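Local atomic coordinates of ulvan Lyase-PL25 (Pseudoalteromonas sp. PLSV, PDB entry 5UAM), a protein that cleaves ulvan, the sulfated rhamnose- and uronic acid-containing cell-wall polysaccharide of green seaweeds, as a lyase of polysaccharide lyase family 25. Residues A[97-109]-A[163-175]. Sequence-based numbering, arbitrary orientation.
Sequences DNHGKPTMLIDDE and TYNQAIKMDNGDI. With PO4 (phosphate ion), chain E.
Leu105 spreads its two methyls over Ala167 and Ile175: CD1 lies 3.8 Å from Ala167 CB, and CD2 meets Ile175 CD1 at 3.7 Å. With CG anti to the backbone N (chi1 -178°), the leucine points across from strand 103-106 toward strand 165-169, innermost strands of successive propeller blades. These run nearly parallel (14°) without direct backbone pairing; water 3 links Met104 O to Ala167 O instead. Two residues earlier, Thr103 OG1 donates to Asn165 O (2.8 Å) from above the carbonyl plane and also receives a proton from water 2, held by Lys101 O and Asn165 ND2. At the outer end Lys169, its chain bent midway, brings NZ between Ile106 O (2.9 Å) and Asp108 OD1 (2.8 Å), the latter a salt bridge met nearly along the C-O axis. A methionine in place of Lys169 would probably leave the Asp108 carboxylate without its countercharge and Ile106 O without this donor. At the opposite end, His99 and Tyr164, assigned as the proton donor and the proton acceptor, lie side by side with ring planes at 52°. Thr163 CG2 sits over the tyrosine ring, while His99 ND1 donates to Asp97 O and, weakly, to Asp97 OD1. His99 NE2 thus faces the phosphate, probably from the crystallisation liquor, donating to O3; His119, Arg180, His184 and Tyr222 also bind this ion, consistent with a pocket suited to an anionic substrate group where the two blades meet.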
loop_
_atom_site.group_PDB
_atom_site.type_symbol
_atom_site.label_atom_id
_atom_site.label_comp_id
_atom_site.label_asym_id
_atom_site.label_seq_id
_atom_site.Cartn_x
_atom_site.Cartn_y
_atom_site.Cartn_z
ATOM N N ASP A 97 -13.407 2.184 8.724
ATOM C CA ASP A 97 -13.162 1.083 7.805
ATOM C C ASP A 97 -11.720 1.072 7.312
ATOM O O ASP A 97 -11.060 0.028 7.362
ATOM C CB ASP A 97 -14.139 1.173 6.628
ATOM C CG ASP A 97 -13.911 0.085 5.604
ATOM O OD1 ASP A 97 -12.855 0.097 4.948
ATOM O OD2 ASP A 97 -14.808 -0.778 5.466
ATOM N N ASN A 98 -11.224 2.222 6.859
ATOM C CA ASN A 98 -9.837 2.493 6.493
ATOM C C ASN A 98 -9.441 1.978 5.124
ATOM O O ASN A 98 -8.360 2.339 4.646
ATOM C CB ASN A 98 -8.818 1.968 7.518
ATOM C CG ASN A 98 -9.062 2.480 8.897
ATOM O OD1 ASN A 98 -9.247 3.683 9.099
ATOM N ND2 ASN A 98 -9.102 1.580 9.858
ATOM N N HIS A 99 -10.253 1.174 4.453
ATOM C CA HIS A 99 -9.782 0.556 3.219
ATOM C C HIS A 99 -9.831 1.481 2.015
ATOM O O HIS A 99 -9.307 1.114 0.944
ATOM C CB HIS A 99 -10.590 -0.688 2.912
ATOM C CG HIS A 99 -10.281 -1.844 3.794
ATOM N ND1 HIS A 99 -10.572 -1.856 5.142
ATOM C CD2 HIS A 99 -9.695 -3.034 3.523
ATOM C CE1 HIS A 99 -10.190 -3.009 5.661
ATOM N NE2 HIS A 99 -9.665 -3.749 4.697
ATOM N N GLY A 100 -10.415 2.656 2.171
ATOM C CA GLY A 100 -10.525 3.616 1.103
ATOM C C GLY A 100 -9.663 4.844 1.279
ATOM O O GLY A 100 -9.896 5.855 0.614
ATOM N N LYS A 101 -8.665 4.773 2.159
ATOM C CA LYS A 101 -7.692 5.852 2.252
ATOM C C LYS A 101 -7.070 6.066 0.870
ATOM O O LYS A 101 -7.046 5.142 0.049
ATOM C CB LYS A 101 -6.638 5.532 3.316
ATOM C CG LYS A 101 -5.708 4.398 2.921
ATOM C CD LYS A 101 -4.670 4.085 3.990
ATOM C CE LYS A 101 -5.184 3.289 5.173
ATOM N NZ LYS A 101 -5.593 1.899 4.778
ATOM N N PRO A 102 -6.594 7.274 0.568
ATOM C CA PRO A 102 -6.335 7.642 -0.828
ATOM C C PRO A 102 -5.012 7.139 -1.388
ATOM O O PRO A 102 -4.007 6.982 -0.692
ATOM C CB PRO A 102 -6.323 9.175 -0.793
ATOM C CG PRO A 102 -5.904 9.490 0.613
ATOM C CD PRO A 102 -6.557 8.452 1.457
ATOM N N THR A 103 -5.038 6.970 -2.712
ATOM C CA THR A 103 -3.897 6.691 -3.567
ATOM C C THR A 103 -3.833 7.795 -4.613
ATOM O O THR A 103 -4.863 8.170 -5.185
ATOM C CB THR A 103 -4.121 5.349 -4.249
ATOM O OG1 THR A 103 -4.118 4.355 -3.221
ATOM C CG2 THR A 103 -3.069 5.061 -5.274
ATOM N N MET A 104 -2.633 8.318 -4.864
ATOM C CA MET A 104 -2.423 9.483 -5.720
ATOM C C MET A 104 -1.674 9.142 -7.005
ATOM O O MET A 104 -0.844 8.237 -7.037
ATOM C CB MET A 104 -1.577 10.523 -4.958
ATOM C CG MET A 104 -1.461 11.854 -5.635
ATOM S SD MET A 104 -0.242 12.882 -4.732
ATOM C CE MET A 104 -1.049 13.015 -3.152
ATOM N N LEU A 105 -1.953 9.904 -8.071
ATOM C CA LEU A 105 -1.206 9.848 -9.319
ATOM C C LEU A 105 -1.259 11.217 -9.991
ATOM O O LEU A 105 -2.326 11.837 -10.043
ATOM C CB LEU A 105 -1.796 8.766 -10.245
ATOM C CG LEU A 105 -1.091 8.537 -11.580
ATOM C CD1 LEU A 105 -1.191 7.080 -11.973
ATOM C CD2 LEU A 105 -1.695 9.412 -12.687
ATOM N N ILE A 106 -0.138 11.667 -10.548
ATOM C CA ILE A 106 -0.097 12.909 -11.332
ATOM C C ILE A 106 0.025 12.530 -12.803
ATOM O O ILE A 106 0.980 11.842 -13.186
ATOM C CB ILE A 106 1.055 13.838 -10.914
ATOM C CG1 ILE A 106 0.956 14.152 -9.430
ATOM C CG2 ILE A 106 1.051 15.109 -11.791
ATOM C CD1 ILE A 106 2.109 15.023 -8.908
ATOM N N ASP A 107 -0.936 12.940 -13.627
ATOM C CA ASP A 107 -0.914 12.553 -15.031
ATOM C C ASP A 107 0.016 13.457 -15.846
ATOM O O ASP A 107 0.556 14.452 -15.356
ATOM C CB ASP A 107 -2.333 12.398 -15.597
ATOM C CG ASP A 107 -3.052 13.699 -15.844
ATOM O OD1 ASP A 107 -2.411 14.749 -16.070
ATOM O OD2 ASP A 107 -4.312 13.664 -15.824
ATOM N N ASP A 108 0.223 13.090 -17.112
ATOM C CA ASP A 108 1.141 13.821 -17.981
ATOM C C ASP A 108 0.669 15.233 -18.323
ATOM O O ASP A 108 1.451 16.006 -18.887
ATOM C CB ASP A 108 1.339 13.052 -19.277
ATOM C CG ASP A 108 2.412 11.998 -19.174
ATOM O OD1 ASP A 108 2.953 11.752 -18.064
ATOM O OD2 ASP A 108 2.712 11.407 -20.233
ATOM N N GLU A 109 -0.577 15.594 -18.027
ATOM C CA GLU A 109 -1.017 16.971 -18.167
ATOM C C GLU A 109 -0.998 17.724 -16.857
ATOM O O GLU A 109 -1.379 18.897 -16.817
ATOM C CB GLU A 109 -2.397 17.047 -18.829
ATOM C CG GLU A 109 -2.354 16.724 -20.325
ATOM C CD GLU A 109 -1.439 17.655 -21.153
ATOM O OE1 GLU A 109 -1.373 18.894 -20.908
ATOM O OE2 GLU A 109 -0.778 17.133 -22.080
ATOM N N THR A 163 -11.055 -2.577 -3.928
ATOM C CA THR A 163 -10.343 -2.341 -2.676
ATOM C C THR A 163 -8.857 -2.338 -3.020
ATOM O O THR A 163 -8.409 -3.118 -3.864
ATOM C CB THR A 163 -10.533 -3.490 -1.626
ATOM O OG1 THR A 163 -11.905 -3.909 -1.504
ATOM C CG2 THR A 163 -10.063 -3.049 -0.246
ATOM N N TYR A 164 -8.078 -1.513 -2.322
ATOM C CA TYR A 164 -6.607 -1.557 -2.358
ATOM C C TYR A 164 -6.004 -0.962 -3.629
ATOM O O TYR A 164 -5.223 -1.618 -4.342
ATOM C CB TYR A 164 -6.059 -2.954 -2.085
ATOM C CG TYR A 164 -6.451 -3.570 -0.776
ATOM C CD1 TYR A 164 -6.166 -2.944 0.422
ATOM C CD2 TYR A 164 -7.103 -4.793 -0.732
ATOM C CE1 TYR A 164 -6.487 -3.541 1.608
ATOM C CE2 TYR A 164 -7.438 -5.388 0.436
ATOM C CZ TYR A 164 -7.138 -4.767 1.606
ATOM O OH TYR A 164 -7.456 -5.367 2.800
ATOM N N ASN A 165 -6.303 0.309 -3.873
ATOM C CA ASN A 165 -5.867 0.991 -5.083
ATOM C C ASN A 165 -4.368 1.232 -5.108
ATOM O O ASN A 165 -3.789 1.765 -4.155
ATOM C CB ASN A 165 -6.527 2.353 -5.180
ATOM C CG ASN A 165 -7.998 2.262 -5.298
ATOM O OD1 ASN A 165 -8.520 1.517 -6.127
ATOM N ND2 ASN A 165 -8.704 3.062 -4.503
ATOM N N GLN A 166 -3.753 0.913 -6.238
ATOM C CA GLN A 166 -2.330 1.080 -6.444
ATOM C C GLN A 166 -2.180 1.613 -7.850
ATOM O O GLN A 166 -2.579 0.955 -8.808
ATOM C CB GLN A 166 -1.636 -0.261 -6.246
ATOM C CG GLN A 166 -1.961 -0.825 -4.890
ATOM C CD GLN A 166 -1.383 -2.166 -4.649
ATOM O OE1 GLN A 166 -0.179 -2.358 -4.777
ATOM N NE2 GLN A 166 -2.220 -3.078 -4.187
ATOM N N ALA A 167 -1.663 2.833 -7.972
ATOM C CA ALA A 167 -1.690 3.539 -9.242
ATOM C C ALA A 167 -0.281 3.728 -9.774
ATOM O O ALA A 167 0.597 4.221 -9.066
ATOM C CB ALA A 167 -2.351 4.905 -9.067
ATOM N N ILE A 168 -0.084 3.381 -11.047
ATOM C CA ILE A 168 1.229 3.423 -11.682
ATOM C C ILE A 168 1.101 4.123 -13.023
ATOM O O ILE A 168 0.195 3.820 -13.802
ATOM C CB ILE A 168 1.802 2.007 -11.862
ATOM C CG1 ILE A 168 1.897 1.337 -10.492
ATOM C CG2 ILE A 168 3.176 2.058 -12.536
ATOM C CD1 ILE A 168 2.386 -0.081 -10.551
ATOM N N LYS A 169 2.002 5.065 -13.291
ATOM C CA LYS A 169 2.072 5.727 -14.585
ATOM C C LYS A 169 3.361 5.317 -15.282
ATOM O O LYS A 169 4.449 5.403 -14.701
ATOM C CB LYS A 169 2.054 7.249 -14.442
ATOM C CG LYS A 169 1.950 7.966 -15.785
ATOM C CD LYS A 169 1.831 9.475 -15.638
ATOM C CE LYS A 169 3.091 10.088 -15.133
ATOM N NZ LYS A 169 3.007 11.603 -15.221
ATOM N N MET A 170 3.250 4.908 -16.536
ATOM C CA MET A 170 4.428 4.524 -17.287
ATOM C C MET A 170 5.040 5.729 -18.004
ATOM O O MET A 170 4.469 6.819 -18.053
ATOM C CB MET A 170 4.070 3.435 -18.292
ATOM C CG MET A 170 3.319 2.256 -17.677
ATOM S SD MET A 170 4.113 1.534 -16.221
ATOM C CE MET A 170 5.584 0.790 -16.941
ATOM N N ASP A 171 6.227 5.507 -18.586
ATOM C CA ASP A 171 6.938 6.608 -19.226
ATOM C C ASP A 171 6.122 7.233 -20.349
ATOM O O ASP A 171 6.247 8.435 -20.612
ATOM C CB ASP A 171 8.296 6.142 -19.754
ATOM C CG ASP A 171 9.266 5.748 -18.649
ATOM O OD1 ASP A 171 9.031 6.113 -17.480
ATOM O OD2 ASP A 171 10.275 5.072 -18.964
ATOM N N ASN A 172 5.287 6.447 -21.028
ATOM C CA ASN A 172 4.478 6.982 -22.125
ATOM C C ASN A 172 3.195 7.651 -21.638
ATOM O O ASN A 172 2.378 8.069 -22.464
ATOM C CB ASN A 172 4.169 5.886 -23.151
ATOM C CG ASN A 172 3.191 4.853 -22.636
ATOM O OD1 ASN A 172 2.770 4.881 -21.483
ATOM N ND2 ASN A 172 2.830 3.921 -23.502
ATOM N N GLY A 173 2.998 7.761 -20.330
ATOM C CA GLY A 173 1.825 8.377 -19.766
ATOM C C GLY A 173 0.676 7.436 -19.485
ATOM O O GLY A 173 -0.302 7.862 -18.866
ATOM N N ASP A 174 0.753 6.185 -19.923
ATOM C CA ASP A 174 -0.335 5.254 -19.649
ATOM C C ASP A 174 -0.451 5.023 -18.149
ATOM O O ASP A 174 0.548 4.972 -17.419
ATOM C CB ASP A 174 -0.089 3.915 -20.336
ATOM C CG ASP A 174 -0.232 3.973 -21.869
ATOM O OD1 ASP A 174 -0.640 5.022 -22.441
ATOM O OD2 ASP A 174 0.105 2.944 -22.519
ATOM N N ILE A 175 -1.690 4.870 -17.696
ATOM C CA ILE A 175 -2.013 4.747 -16.278
ATOM C C ILE A 175 -2.606 3.371 -16.035
ATOM O O ILE A 175 -3.541 2.950 -16.739
ATOM C CB ILE A 175 -2.993 5.839 -15.831
ATOM C CG1 ILE A 175 -2.291 7.200 -15.868
ATOM C CG2 ILE A 175 -3.545 5.532 -14.447
ATOM C CD1 ILE A 175 -3.244 8.339 -15.843
HETATM P P PO4 E . -10.047 -7.156 3.881
HETATM O O1 PO4 E . -10.713 -8.166 4.794
HETATM O O2 PO4 E . -9.135 -7.834 2.942
HETATM O O3 PO4 E . -9.268 -6.245 4.798
HETATM O O4 PO4 E . -11.144 -6.431 3.109
HETATM O O HOH W 1 -7.609 1.499 -1.563
HETATM O O HOH W 2 -6.787 4.027 -2.323
HETATM O O HOH W 3 0.789 7.056 -9.009
HETATM O O HOH W 4 -0.806 10.479 -17.926
HETATM O O HOH W 5 5.094 9.991 -18.059
HETATM O O HOH W 6 4.948 10.799 -21.432
#